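Local atomic coordinates of glutathione S-transferase omega-like 2 (Saccharomyces cerevisiae, PDB entry 5LKB), a protein that catalyses glutathione-dependent thiol transfer and dehydroascorbate reduction, and, as a homodimeric Xi-class glutathione transferase, reacts with glutathionyl-(hydro)quinones. Residues Ser43-Trp48 with Lys343-Arg348; Asp209-Trp214 with Ile288-Thr293; Thr226-Lys231 with Thr351-Leu356; Glu233-Glu238 with Lys306-Ser311; Thr292-Phe297 with Thr310-Gly315. All coordinates share one frame; numbering follows the deposited sequence.

Contact 1: residues Ser43-Trp48 with Lys343-Arg348; sequences SLACPW and KLHYTR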
# COMPACT_ATOMS: atom_id res chain seq x y z
N SER A 43 -8.76 18.09 -14.80
CA SER A 43 -9.09 16.73 -14.40
C SER A 43 -9.44 16.72 -12.93
O SER A 43 -8.77 17.36 -12.14
CB SER A 43 -7.95 15.75 -14.63
OG SER A 43 -8.22 14.47 -14.05
N LEU A 44 -10.49 15.98 -12.55
CA LEU A 44 -10.78 15.77 -11.12
C LEU A 44 -9.76 14.86 -10.43
O LEU A 44 -9.67 14.92 -9.20
CB LEU A 44 -12.16 15.15 -10.98
CG LEU A 44 -13.36 16.02 -11.27
CD1 LEU A 44 -14.63 15.24 -11.45
CD2 LEU A 44 -13.49 16.99 -10.11
N ALA A 45 -8.92 14.16 -11.16
CA ALA A 45 -7.90 13.31 -10.54
C ALA A 45 -6.69 14.12 -10.08
O ALA A 45 -5.95 13.70 -9.17
CB ALA A 45 -7.42 12.26 -11.52
N CYS A 46 -6.46 15.29 -10.75
CA CYS A 46 -5.21 16.02 -10.62
C CYS A 46 -5.26 16.93 -9.41
O CYS A 46 -6.16 17.77 -9.32
CB CYS A 46 -5.01 16.93 -11.86
SG CYS A 46 -3.64 18.06 -11.72
N PRO A 47 -4.28 16.87 -8.49
CA PRO A 47 -4.30 17.72 -7.31
C PRO A 47 -4.00 19.18 -7.62
O PRO A 47 -4.32 20.07 -6.81
CB PRO A 47 -3.20 17.09 -6.42
CG PRO A 47 -2.24 16.53 -7.36
CD PRO A 47 -3.08 15.96 -8.48
N TRP A 48 -3.29 19.41 -8.72
CA TRP A 48 -2.98 20.77 -9.15
C TRP A 48 -4.25 21.44 -9.65
O TRP A 48 -4.61 22.55 -9.22
CB TRP A 48 -1.86 20.68 -10.22
CG TRP A 48 -0.70 19.79 -9.88
CD1 TRP A 48 -0.49 18.53 -10.36
CD2 TRP A 48 0.33 20.01 -8.90
NE1 TRP A 48 0.60 17.96 -9.76
CE2 TRP A 48 1.14 18.85 -8.88
CE3 TRP A 48 0.68 21.08 -8.07
CZ2 TRP A 48 2.26 18.75 -8.07
CZ3 TRP A 48 1.78 20.98 -7.29
CH2 TRP A 48 2.57 19.81 -7.29
N LYS A 343 -8.65 7.57 -7.92
CA LYS A 343 -8.07 6.24 -7.91
C LYS A 343 -7.87 5.67 -9.29
O LYS A 343 -6.82 5.01 -9.56
CB LYS A 343 -8.93 5.28 -7.05
CG LYS A 343 -8.85 5.63 -5.55
CD LYS A 343 -9.87 4.85 -4.71
CE LYS A 343 -9.62 3.37 -4.67
NZ LYS A 343 -8.59 3.09 -3.71
N LEU A 344 -8.86 5.84 -10.15
CA LEU A 344 -8.74 5.32 -11.51
C LEU A 344 -7.62 6.00 -12.28
O LEU A 344 -6.83 5.35 -12.94
CB LEU A 344 -10.08 5.47 -12.26
CG LEU A 344 -11.23 4.56 -11.80
CD1 LEU A 344 -12.51 5.08 -12.42
CD2 LEU A 344 -10.90 3.12 -12.27
N HIS A 345 -7.52 7.33 -12.19
CA HIS A 345 -6.48 8.01 -12.97
C HIS A 345 -5.11 7.40 -12.71
O HIS A 345 -4.38 7.01 -13.64
CB HIS A 345 -6.41 9.50 -12.65
CG HIS A 345 -5.16 10.12 -13.17
ND1 HIS A 345 -4.92 10.20 -14.52
CD2 HIS A 345 -4.04 10.56 -12.54
CE1 HIS A 345 -3.69 10.65 -14.70
NE2 HIS A 345 -3.13 10.88 -13.52
N TYR A 346 -4.70 7.38 -11.44
CA TYR A 346 -3.34 7.02 -11.14
C TYR A 346 -3.09 5.56 -11.47
O TYR A 346 -2.10 5.22 -12.11
CB TYR A 346 -3.05 7.30 -9.68
CG TYR A 346 -2.81 8.79 -9.32
CD1 TYR A 346 -3.87 9.62 -8.96
CD2 TYR A 346 -1.53 9.31 -9.26
CE1 TYR A 346 -3.65 10.90 -8.60
CE2 TYR A 346 -1.29 10.63 -8.92
CZ TYR A 346 -2.36 11.42 -8.60
OH TYR A 346 -2.21 12.72 -8.18
N THR A 347 -3.99 4.68 -11.02
CA THR A 347 -3.73 3.26 -11.15
C THR A 347 -3.87 2.75 -12.58
O THR A 347 -3.24 1.76 -12.96
CB THR A 347 -4.63 2.45 -10.23
OG1 THR A 347 -5.98 2.65 -10.60
CG2 THR A 347 -4.36 2.79 -8.76
N ARG A 348 -4.73 3.38 -13.38
CA ARG A 348 -4.94 2.96 -14.76
C ARG A 348 -4.04 3.66 -15.75
O ARG A 348 -3.87 3.13 -16.85
CB ARG A 348 -6.38 3.21 -15.19
CG ARG A 348 -7.47 2.58 -14.31
CD ARG A 348 -7.35 1.07 -14.37
NE ARG A 348 -8.50 0.44 -13.70
CZ ARG A 348 -9.70 0.30 -14.22
NH1 ARG A 348 -9.95 0.70 -15.49
NH2 ARG A 348 -10.69 -0.17 -13.48
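His345 sends its imidazole out opposite its own backbone N (chi1 166°), whereas Tyr346 turns its ring back beside the N (chi1 -77°), and these two choices carry both rings of helix 339-349 up to Ala45 and Pro47. The site lies at the domain interface of a glutathione transferase: residues 43-48 follow strand 38-42 of the thioredoxin-like domain and hold the nucleophile Cys46 at the N-cap of helix 47-58, while the two rings belong to the all-helical C-terminal domain. No hydrogen bond joins the two segments. The methyl of Ala45 lies obliquely against the His345 side chain. Tyr346 reaches further, its CE1 lying 3.7 Å from Ala45 O, an oxygen that accepts a hydrogen bond from Arg296. The phenol meets the proline ring obliquely, its OH 3.4 Å from Pro47 CD. Within the helix, His345 CD2 sits over one face of the Tyr346 ring, toward its rim. The polar ends are held from outside: Tyr346 OH is bonded to the hydroxyls of Tyr224 and Tyr301, and His345 ND1 to Trp72 O. His345 NE2 is hydrogen-bonded to a glycerol, probably from the crystallisation liquor, and the His345 side chain lies about 3 Å from that of the glutathione-binding Trp79. Ahead of Cys46 the chain is bent by an ST turn, in which Ser43 OG accepts from Ala45 N at 3.0 Å.

Contact 2: residues Asp209-Trp214 with Ile288-Thr293; sequences DDFNSW and IRLYTT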
# COMPACT_ATOMS: atom_id res chain seq x y z
N ASP A 209 3.35 32.03 1.81
CA ASP A 209 4.34 31.73 0.80
C ASP A 209 5.44 30.80 1.32
O ASP A 209 5.91 29.92 0.59
CB ASP A 209 4.98 33.01 0.26
CG ASP A 209 4.08 33.75 -0.67
OD1 ASP A 209 3.14 33.17 -1.25
OD2 ASP A 209 4.26 34.99 -0.81
N ASP A 210 5.89 31.01 2.57
CA ASP A 210 6.98 30.20 3.10
C ASP A 210 6.51 28.77 3.34
O ASP A 210 7.23 27.83 3.02
CB ASP A 210 7.49 30.80 4.41
CG ASP A 210 8.24 32.12 4.21
OD1 ASP A 210 8.60 32.46 3.05
OD2 ASP A 210 8.50 32.78 5.25
N PHE A 211 5.30 28.59 3.90
CA PHE A 211 4.73 27.24 4.06
C PHE A 211 4.57 26.58 2.69
O PHE A 211 5.00 25.42 2.49
CB PHE A 211 3.39 27.39 4.77
CG PHE A 211 2.72 26.10 5.15
CD1 PHE A 211 3.06 25.48 6.33
CD2 PHE A 211 1.64 25.62 4.40
CE1 PHE A 211 2.41 24.28 6.71
CE2 PHE A 211 0.98 24.45 4.76
CZ PHE A 211 1.34 23.78 5.92
N ASN A 212 3.93 27.27 1.76
CA ASN A 212 3.72 26.76 0.40
C ASN A 212 5.01 26.28 -0.23
O ASN A 212 5.02 25.28 -0.96
CB ASN A 212 3.14 27.85 -0.53
CG ASN A 212 1.65 28.07 -0.41
OD1 ASN A 212 0.91 27.42 0.37
ND2 ASN A 212 1.18 29.09 -1.15
N SER A 213 6.13 26.99 -0.02
CA SER A 213 7.37 26.64 -0.69
C SER A 213 7.86 25.24 -0.30
O SER A 213 8.22 24.46 -1.19
CB SER A 213 8.46 27.70 -0.39
OG SER A 213 9.61 27.37 -1.13
N TRP A 214 7.95 24.95 1.00
CA TRP A 214 8.45 23.62 1.38
C TRP A 214 7.38 22.56 1.24
O TRP A 214 7.72 21.39 1.01
CB TRP A 214 9.07 23.60 2.79
CG TRP A 214 8.24 24.00 3.95
CD1 TRP A 214 8.15 25.26 4.51
CD2 TRP A 214 7.42 23.16 4.75
NE1 TRP A 214 7.33 25.24 5.58
CE2 TRP A 214 6.88 23.96 5.78
CE3 TRP A 214 7.11 21.79 4.73
CZ2 TRP A 214 5.99 23.46 6.75
CZ3 TRP A 214 6.24 21.29 5.70
CH2 TRP A 214 5.71 22.10 6.71
N ILE A 288 -5.62 24.94 1.06
CA ILE A 288 -6.08 24.41 -0.21
C ILE A 288 -4.99 23.60 -0.87
O ILE A 288 -5.21 22.46 -1.31
CB ILE A 288 -6.61 25.56 -1.10
CG1 ILE A 288 -7.86 26.16 -0.44
CG2 ILE A 288 -6.89 25.05 -2.52
CD1 ILE A 288 -8.37 27.42 -1.10
N ARG A 289 -3.79 24.15 -0.93
CA ARG A 289 -2.70 23.51 -1.62
C ARG A 289 -2.29 22.23 -0.90
O ARG A 289 -2.03 21.23 -1.56
CB ARG A 289 -1.51 24.47 -1.78
CG ARG A 289 -1.77 25.59 -2.83
CD ARG A 289 -0.66 26.70 -2.66
NE ARG A 289 0.66 26.11 -2.73
CZ ARG A 289 1.66 26.47 -3.50
NH1 ARG A 289 1.56 27.49 -4.35
NH2 ARG A 289 2.82 25.81 -3.38
N LEU A 290 -2.27 22.24 0.43
CA LEU A 290 -1.92 21.00 1.16
C LEU A 290 -3.02 19.98 0.98
O LEU A 290 -2.72 18.77 0.84
CB LEU A 290 -1.71 21.29 2.64
CG LEU A 290 -1.37 20.08 3.53
CD1 LEU A 290 -0.09 19.47 3.06
CD2 LEU A 290 -1.26 20.49 4.96
N TYR A 291 -4.27 20.40 1.04
CA TYR A 291 -5.42 19.47 1.00
C TYR A 291 -5.39 18.57 -0.23
O TYR A 291 -5.72 17.37 -0.15
CB TYR A 291 -6.73 20.27 0.97
CG TYR A 291 -8.00 19.44 0.78
CD1 TYR A 291 -8.45 19.19 -0.47
CD2 TYR A 291 -8.69 18.89 1.84
CE1 TYR A 291 -9.57 18.44 -0.71
CE2 TYR A 291 -9.85 18.13 1.63
CZ TYR A 291 -10.30 17.94 0.37
OH TYR A 291 -11.43 17.18 0.13
N THR A 292 -5.11 19.11 -1.40
CA THR A 292 -5.27 18.32 -2.61
C THR A 292 -4.31 17.12 -2.60
O THR A 292 -4.63 16.08 -3.17
CB THR A 292 -5.18 19.16 -3.87
OG1 THR A 292 -3.88 19.75 -3.89
CG2 THR A 292 -6.27 20.28 -3.91
N THR A 293 -3.17 17.25 -1.93
CA THR A 293 -2.28 16.11 -1.74
C THR A 293 -2.80 15.20 -0.64
O THR A 293 -2.82 13.96 -0.78
CB THR A 293 -0.86 16.56 -1.43
OG1 THR A 293 -0.37 17.33 -2.55
CG2 THR A 293 0.06 15.37 -1.20
O HOH W 1 1.76 24.04 -1.12
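The carboxamide of Asn212 lies flat on the guanidinium of Arg289, the two planes 8° apart, although the side chains themselves cross at about a right angle. Asn212 CG sits over one face of the guanidinium, toward its rim, 3.2 Å from Arg289 NE. The amide and NE are stacked and not hydrogen-bonded to each other: NE faces the amide atoms with its flat side. A bend at chi3 (54°) in the arginine chain lays the guanidinium flat against the amide. The N-H of NE points in the guanidinium plane instead, donating to a water 2.8 Å from Arg289 NE that in turn makes a weak bond to Asn212 O. The segments belong to helices 205-220 and 285-304, neighbours in the helical bundle that forms the C-terminal domain of glutathione transferases. Next to the polar stack, Phe211 offers the edge of its ring to Leu290, with Phe211 CZ 4.3 Å from Leu290 CD2, and helix 232-264 packs on both through Ile252 and Val249. The amide has an outside partner too: Asn212 ND2 bonds to Glu285 OE1. Arg289 also has a like charge close by, Arg51, while the side chain of the glutathione-binding Glu173 comes within about 6 Å of its own.

Contact 3: residues Thr226-Lys231 with Thr351-Leu356; sequences TGFAEK and TRINPL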
# COMPACT_ATOMS: atom_id res chain seq x y z
N THR A 226 8.72 10.80 -5.41
CA THR A 226 8.79 9.47 -4.82
C THR A 226 8.21 8.42 -5.76
O THR A 226 8.87 7.43 -6.05
CB THR A 226 8.06 9.47 -3.48
OG1 THR A 226 8.62 10.41 -2.58
CG2 THR A 226 8.11 8.09 -2.85
N GLY A 227 6.97 8.60 -6.22
CA GLY A 227 6.30 7.53 -6.93
C GLY A 227 6.77 7.34 -8.35
O GLY A 227 6.66 6.24 -8.89
N PHE A 228 7.23 8.43 -8.98
CA PHE A 228 7.75 8.37 -10.33
C PHE A 228 9.25 8.07 -10.36
O PHE A 228 9.81 7.89 -11.44
CB PHE A 228 7.49 9.69 -11.06
CG PHE A 228 6.05 9.96 -11.49
CD1 PHE A 228 5.10 8.96 -11.64
CD2 PHE A 228 5.70 11.29 -11.83
CE1 PHE A 228 3.84 9.24 -12.11
CE2 PHE A 228 4.42 11.56 -12.27
CZ PHE A 228 3.51 10.55 -12.42
N ALA A 229 9.92 8.00 -9.21
CA ALA A 229 11.32 7.57 -9.25
C ALA A 229 11.44 6.20 -9.89
O ALA A 229 10.62 5.29 -9.65
CB ALA A 229 11.92 7.62 -7.87
N GLU A 230 12.46 6.05 -10.76
CA GLU A 230 12.75 4.77 -11.38
C GLU A 230 14.04 4.16 -10.90
O GLU A 230 14.35 3.04 -11.33
CB GLU A 230 12.72 4.86 -12.89
CG GLU A 230 11.36 5.42 -13.37
CD GLU A 230 11.01 5.08 -14.81
OE1 GLU A 230 9.83 4.78 -15.10
OE2 GLU A 230 11.92 5.12 -15.67
N LYS A 231 14.77 4.82 -10.01
CA LYS A 231 15.87 4.19 -9.30
C LYS A 231 15.57 4.17 -7.80
O LYS A 231 15.09 5.17 -7.24
CB LYS A 231 17.20 4.91 -9.60
CG LYS A 231 17.80 4.67 -11.00
CD LYS A 231 18.35 3.25 -11.22
N THR A 351 1.49 2.87 -16.26
CA THR A 351 1.83 1.49 -16.60
C THR A 351 3.15 1.03 -16.04
O THR A 351 3.33 -0.19 -15.84
CB THR A 351 1.92 1.37 -18.14
OG1 THR A 351 0.78 2.02 -18.73
CG2 THR A 351 1.94 -0.08 -18.56
N ARG A 352 4.10 1.93 -15.81
CA ARG A 352 5.39 1.53 -15.26
C ARG A 352 5.36 1.36 -13.75
O ARG A 352 6.34 0.88 -13.16
CB ARG A 352 6.48 2.50 -15.65
CG ARG A 352 6.67 2.58 -17.18
CD ARG A 352 8.10 3.05 -17.52
NE ARG A 352 8.26 4.45 -17.18
CZ ARG A 352 7.74 5.45 -17.89
NH1 ARG A 352 7.03 5.19 -18.99
NH2 ARG A 352 7.91 6.72 -17.52
N ILE A 353 4.23 1.67 -13.13
CA ILE A 353 3.99 1.40 -11.72
C ILE A 353 3.03 0.22 -11.54
O ILE A 353 3.27 -0.67 -10.73
CB ILE A 353 3.44 2.66 -11.03
CG1 ILE A 353 4.49 3.77 -10.96
CG2 ILE A 353 2.98 2.32 -9.59
CD1 ILE A 353 3.89 5.10 -10.58
N ASN A 354 1.94 0.22 -12.28
CA ASN A 354 0.86 -0.75 -12.12
C ASN A 354 0.65 -1.33 -13.50
O ASN A 354 -0.19 -0.83 -14.25
CB ASN A 354 -0.39 -0.07 -11.55
CG ASN A 354 -1.52 -1.02 -11.21
OD1 ASN A 354 -1.79 -2.01 -11.91
ND2 ASN A 354 -2.20 -0.74 -10.09
N PRO A 355 1.40 -2.38 -13.87
CA PRO A 355 1.41 -2.78 -15.29
C PRO A 355 0.11 -3.35 -15.78
O PRO A 355 -0.22 -3.17 -16.96
CB PRO A 355 2.53 -3.82 -15.40
CG PRO A 355 3.29 -3.77 -14.17
CD PRO A 355 2.42 -3.06 -13.08
N LEU A 356 -0.67 -3.98 -14.93
CA LEU A 356 -1.93 -4.56 -15.35
C LEU A 356 -3.11 -3.63 -15.14
O LEU A 356 -4.24 -3.98 -15.48
CB LEU A 356 -2.16 -5.86 -14.60
CG LEU A 356 -1.03 -6.86 -14.68
CD1 LEU A 356 -1.49 -8.20 -14.13
CD2 LEU A 356 -0.51 -6.98 -16.13
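Arg352 opens the contact with a salt bridge to Glu230, its NE donating to Glu230 OE1 at 2.6 Å in a nearly straight bond (168°). The oxygen lies in the guanidinium plane and uses its syn lone pair, yet the carboxylate stands almost upright to that plane, at 88°, so the pair is joined through this one N-H. A bend at chi3 (-71°) in the arginine helps turn NE toward the glutamate. Ile353, next in line, brings its CD1 to the backbone of Gly227, 3.4 Å from Gly227 O. The same methyl touches the edge of the Phe228 ring, 4.2 Å from Phe228 CD1. The contact thus ties the loop after helix 339-349 to the turn between helices 222-227 and 232-264, at the surface of the C-terminal domain and beside the subunit interface of the homodimer. Phe228 also meets Phe13, Phe305 and His350 edge-to-face. Further on, Asn354 packs on Lys306 of the second subunit, and Pro355 and Leu356 on its Arg352.

Contact 4: residues Glu233-Glu238 with Lys306-Ser311; sequences EVYESE and KCNFTS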
# COMPACT_ATOMS: atom_id res chain seq x y z
N GLU A 233 17.42 4.39 -5.16
CA GLU A 233 18.09 5.42 -4.38
C GLU A 233 17.29 6.74 -4.37
O GLU A 233 17.22 7.40 -3.34
CB GLU A 233 19.50 5.71 -4.99
CG GLU A 233 20.54 4.60 -4.85
CD GLU A 233 20.48 3.49 -5.92
OE1 GLU A 233 21.48 2.71 -5.94
OE2 GLU A 233 19.51 3.36 -6.74
N VAL A 234 16.69 7.10 -5.48
CA VAL A 234 15.88 8.31 -5.58
C VAL A 234 14.56 8.12 -4.84
O VAL A 234 14.14 8.98 -4.05
CB VAL A 234 15.63 8.66 -7.04
CG1 VAL A 234 14.71 9.86 -7.16
CG2 VAL A 234 16.96 8.96 -7.76
N TYR A 235 13.91 6.97 -5.06
CA TYR A 235 12.71 6.65 -4.29
C TYR A 235 12.95 6.83 -2.80
O TYR A 235 12.14 7.44 -2.10
CB TYR A 235 12.22 5.21 -4.61
CG TYR A 235 11.29 4.69 -3.51
CD1 TYR A 235 10.03 5.24 -3.35
CD2 TYR A 235 11.70 3.72 -2.62
CE1 TYR A 235 9.21 4.83 -2.34
CE2 TYR A 235 10.89 3.30 -1.60
CZ TYR A 235 9.64 3.87 -1.45
OH TYR A 235 8.84 3.47 -0.40
N GLU A 236 14.03 6.25 -2.26
CA GLU A 236 14.24 6.27 -0.83
C GLU A 236 14.50 7.69 -0.33
O GLU A 236 13.96 8.10 0.69
CB GLU A 236 15.38 5.30 -0.46
CG GLU A 236 15.00 3.83 -0.70
CD GLU A 236 16.04 2.86 -0.20
OE1 GLU A 236 17.05 3.36 0.36
OE2 GLU A 236 15.78 1.67 -0.34
N SER A 237 15.33 8.45 -1.05
CA SER A 237 15.58 9.84 -0.66
C SER A 237 14.27 10.62 -0.61
O SER A 237 14.00 11.35 0.35
CB SER A 237 16.59 10.47 -1.63
OG SER A 237 16.72 11.84 -1.35
N GLU A 238 13.46 10.49 -1.65
CA GLU A 238 12.24 11.29 -1.73
C GLU A 238 11.19 10.85 -0.73
O GLU A 238 10.51 11.70 -0.15
CB GLU A 238 11.71 11.33 -3.15
CG GLU A 238 12.68 11.92 -4.15
CD GLU A 238 12.92 13.43 -4.01
OE1 GLU A 238 12.22 14.08 -3.22
OE2 GLU A 238 13.80 13.93 -4.77
N LYS A 306 4.00 4.42 -3.26
CA LYS A 306 4.86 3.78 -2.27
C LYS A 306 5.25 4.72 -1.15
O LYS A 306 6.28 4.54 -0.48
CB LYS A 306 6.08 3.07 -2.90
CG LYS A 306 5.74 2.15 -4.05
CD LYS A 306 7.02 1.56 -4.65
CE LYS A 306 6.66 0.54 -5.76
NZ LYS A 306 5.76 0.96 -6.95
N CYS A 307 4.34 5.66 -0.81
CA CYS A 307 4.57 6.60 0.25
C CYS A 307 3.94 6.03 1.50
O CYS A 307 2.89 6.44 1.97
CB CYS A 307 3.88 7.89 -0.13
SG CYS A 307 4.80 8.87 -1.40
N ASN A 308 4.62 5.02 2.09
CA ASN A 308 3.88 4.08 2.93
C ASN A 308 4.53 3.77 4.27
O ASN A 308 4.20 2.75 4.86
CB ASN A 308 3.55 2.80 2.16
CG ASN A 308 4.74 1.89 2.00
OD1 ASN A 308 5.88 2.32 2.03
ND2 ASN A 308 4.44 0.59 1.80
N PHE A 309 5.38 4.64 4.80
CA PHE A 309 5.82 4.48 6.20
C PHE A 309 4.64 4.26 7.12
O PHE A 309 4.66 3.43 8.04
CB PHE A 309 6.62 5.70 6.70
CG PHE A 309 7.99 5.94 6.02
CD1 PHE A 309 8.45 5.22 4.91
CD2 PHE A 309 8.86 6.92 6.55
CE1 PHE A 309 9.69 5.53 4.29
CE2 PHE A 309 10.08 7.17 5.97
CZ PHE A 309 10.48 6.51 4.85
N THR A 310 3.61 5.07 6.90
CA THR A 310 2.33 5.02 7.57
C THR A 310 1.34 5.73 6.66
O THR A 310 1.71 6.22 5.57
CB THR A 310 2.40 5.64 8.95
OG1 THR A 310 1.18 5.40 9.67
CG2 THR A 310 2.72 7.08 8.86
N SER A 311 0.08 5.76 7.10
CA SER A 311 -0.97 6.50 6.39
C SER A 311 -1.33 7.72 7.20
O SER A 311 -0.93 7.89 8.36
CB SER A 311 -2.20 5.60 6.23
OG SER A 311 -2.75 5.25 7.43
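Hydrogen bonding centres on Tyr235 and Lys306. The phenol OH donates to Lys306 O at 2.8 Å, arriving in the carbonyl plane with a C=O...O angle of 147°, and the carbonyl oxygen in turn lies at the edge of the ring, in its plane. With CG opposite the backbone N (chi1 161°), the ring reaches outward from helix 232-264 to the loop that leads from helix 285-304 to helix 312-315. That loop is kinked just after the acceptor by an inverse gamma turn centred on Cys307.

Apolar contact is confined to the same pair: the lysine chain crosses the tyrosine at about a right angle, its CB 3.6 Å from Tyr235 CE1, before its end leads away.

Bonds to the second subunit complete the site. Tyr235 OH also bonds to Leu361 N of that subunit, Asn308 OD1 to its Gly362 N, and the Glu236 carboxylate to its Ser115 OG and Phe116 N. Phe309 stacks on Phe243 of its own chain and makes a cation-pi contact with Lys364 of the second subunit. A phenylalanine in place of Tyr235 would probably leave Lys306 O and Leu361 N of the second subunit without this partner. One hydroxyl therefore serves both as donor within its chain and as acceptor across the dimer, which is consistent with the loop conformation and the dimer contact depending on the same group.

Contact 5: residues Thr292-Phe297 with Thr310-Gly315; sequences TTVIRF and TSIRAG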
# COMPACT_ATOMS: atom_id res chain seq x y z
N THR A 292 -5.11 19.11 -1.40
CA THR A 292 -5.27 18.32 -2.61
C THR A 292 -4.31 17.12 -2.60
O THR A 292 -4.63 16.08 -3.17
CB THR A 292 -5.18 19.16 -3.87
OG1 THR A 292 -3.88 19.75 -3.89
CG2 THR A 292 -6.27 20.28 -3.91
N THR A 293 -3.17 17.25 -1.93
CA THR A 293 -2.28 16.11 -1.74
C THR A 293 -2.80 15.20 -0.64
O THR A 293 -2.82 13.96 -0.78
CB THR A 293 -0.86 16.56 -1.43
OG1 THR A 293 -0.37 17.33 -2.55
CG2 THR A 293 0.06 15.37 -1.20
N VAL A 294 -3.08 15.77 0.53
CA VAL A 294 -3.45 14.97 1.70
C VAL A 294 -4.70 14.14 1.42
O VAL A 294 -4.75 12.97 1.80
CB VAL A 294 -3.60 15.82 2.98
CG1 VAL A 294 -4.03 14.95 4.20
CG2 VAL A 294 -2.28 16.49 3.36
N ILE A 295 -5.70 14.68 0.70
CA ILE A 295 -6.93 13.93 0.41
C ILE A 295 -6.68 12.73 -0.51
O ILE A 295 -7.46 11.76 -0.48
CB ILE A 295 -8.03 14.88 -0.14
CG1 ILE A 295 -9.41 14.28 0.12
CG2 ILE A 295 -7.83 15.20 -1.59
CD1 ILE A 295 -9.84 14.20 1.56
N ARG A 296 -5.62 12.77 -1.30
CA ARG A 296 -5.21 11.70 -2.21
C ARG A 296 -4.23 10.73 -1.55
O ARG A 296 -3.88 9.68 -2.15
CB ARG A 296 -4.59 12.32 -3.48
CG ARG A 296 -5.60 12.97 -4.37
CD ARG A 296 -4.90 13.78 -5.49
NE ARG A 296 -5.94 14.30 -6.42
CZ ARG A 296 -6.83 15.26 -6.12
NH1 ARG A 296 -6.77 15.89 -4.99
NH2 ARG A 296 -7.79 15.50 -6.97
N PHE A 297 -3.77 11.05 -0.36
CA PHE A 297 -2.61 10.32 0.19
C PHE A 297 -2.98 8.89 0.54
O PHE A 297 -2.32 7.94 0.05
CB PHE A 297 -2.04 11.07 1.40
CG PHE A 297 -0.64 10.68 1.77
CD1 PHE A 297 -0.40 9.62 2.63
CD2 PHE A 297 0.42 11.39 1.28
CE1 PHE A 297 0.90 9.25 2.93
CE2 PHE A 297 1.74 11.00 1.60
CZ PHE A 297 1.98 9.97 2.42
N THR A 310 3.61 5.07 6.90
CA THR A 310 2.33 5.02 7.57
C THR A 310 1.34 5.73 6.66
O THR A 310 1.71 6.22 5.57
CB THR A 310 2.40 5.64 8.95
OG1 THR A 310 1.18 5.40 9.67
CG2 THR A 310 2.72 7.08 8.86
N SER A 311 0.08 5.76 7.10
CA SER A 311 -0.97 6.50 6.39
C SER A 311 -1.33 7.72 7.20
O SER A 311 -0.93 7.89 8.36
CB SER A 311 -2.20 5.60 6.23
OG SER A 311 -2.75 5.25 7.43
N ILE A 312 -2.04 8.65 6.56
CA ILE A 312 -2.59 9.78 7.31
C ILE A 312 -3.50 9.31 8.43
O ILE A 312 -3.34 9.70 9.60
CB ILE A 312 -3.36 10.73 6.39
CG1 ILE A 312 -2.43 11.32 5.29
CG2 ILE A 312 -4.03 11.87 7.19
CD1 ILE A 312 -1.23 12.08 5.78
N ARG A 313 -4.43 8.41 8.13
CA ARG A 313 -5.44 8.06 9.11
C ARG A 313 -4.80 7.32 10.30
O ARG A 313 -5.24 7.47 11.45
CB ARG A 313 -6.52 7.20 8.45
CG ARG A 313 -6.07 5.83 7.93
CD ARG A 313 -7.12 5.16 7.06
NE ARG A 313 -7.41 5.95 5.88
CZ ARG A 313 -8.43 5.76 5.07
NH1 ARG A 313 -9.27 4.72 5.24
NH2 ARG A 313 -8.66 6.62 4.09
N ALA A 314 -3.76 6.52 10.04
CA ALA A 314 -3.14 5.78 11.14
C ALA A 314 -2.03 6.54 11.81
O ALA A 314 -1.80 6.32 13.00
CB ALA A 314 -2.55 4.48 10.61
N GLY A 315 -1.31 7.40 11.08
CA GLY A 315 -0.05 7.92 11.57
C GLY A 315 0.02 9.40 11.89
O GLY A 315 0.99 9.87 12.49
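Helix 285-304 and the start of helix 312-315 draw nearest at Phe297 and Ile312, whose CA atoms are 7.1 Å apart. The contact is apolar. Phe297 CG lies opposite its backbone N (chi1 -161°), which carries the ring out to Ile312. Ile312 crosses the phenyl group at about a right angle and brings CD1 over one face of the ring, while its CG1 lies 3.8 Å from Phe297 CD1. Val294 meets the same branch, its CG1 4.1 Å from Ile312 CG1. At the ring edge, Phe297 CE1 faces Thr310 O at 4.1 Å, a buried oxygen with no hydrogen-bonding partner in the model. Replacing Phe297 with an alanine removes the ring and would probably leave a gap beside Ile312 and Thr310 O. Ser311 caps the short helix, its OG accepting from Ala314 N at 3.1 Å, and Asp298 holds it to helix 285-304 through Ile312 N and Arg313. Helix 317-329 packs on the contact, Ile319 and Val323 against Val294 and His320 against Ile312, within the helical C-terminal domain.

Overall arrangement
Contacts 1, 2, 4 and 5 are buried, whereas contact 3 lies at the surface. Contact 1 alone spans the two domains; the others stay within the helical C-terminal domain. Helix 285-304 serves contacts 2 and 5, which share Thr292 and Thr293, and it reaches contact 1 where Thr292 OG1 bonds to Pro47 O. Contacts 3 and 4 pack together through Thr226 and Ala229 and both touch the second subunit. Chemistry changes with place: a salt bridge outside in contact 3, a shared phenol hydroxyl at the dimer side in contact 4, a flat amide-guanidinium stack in contact 2, aliphatic-aromatic packing in contact 5, and van der Waals contact of two aromatic side chains beside the nucleophile in contact 1.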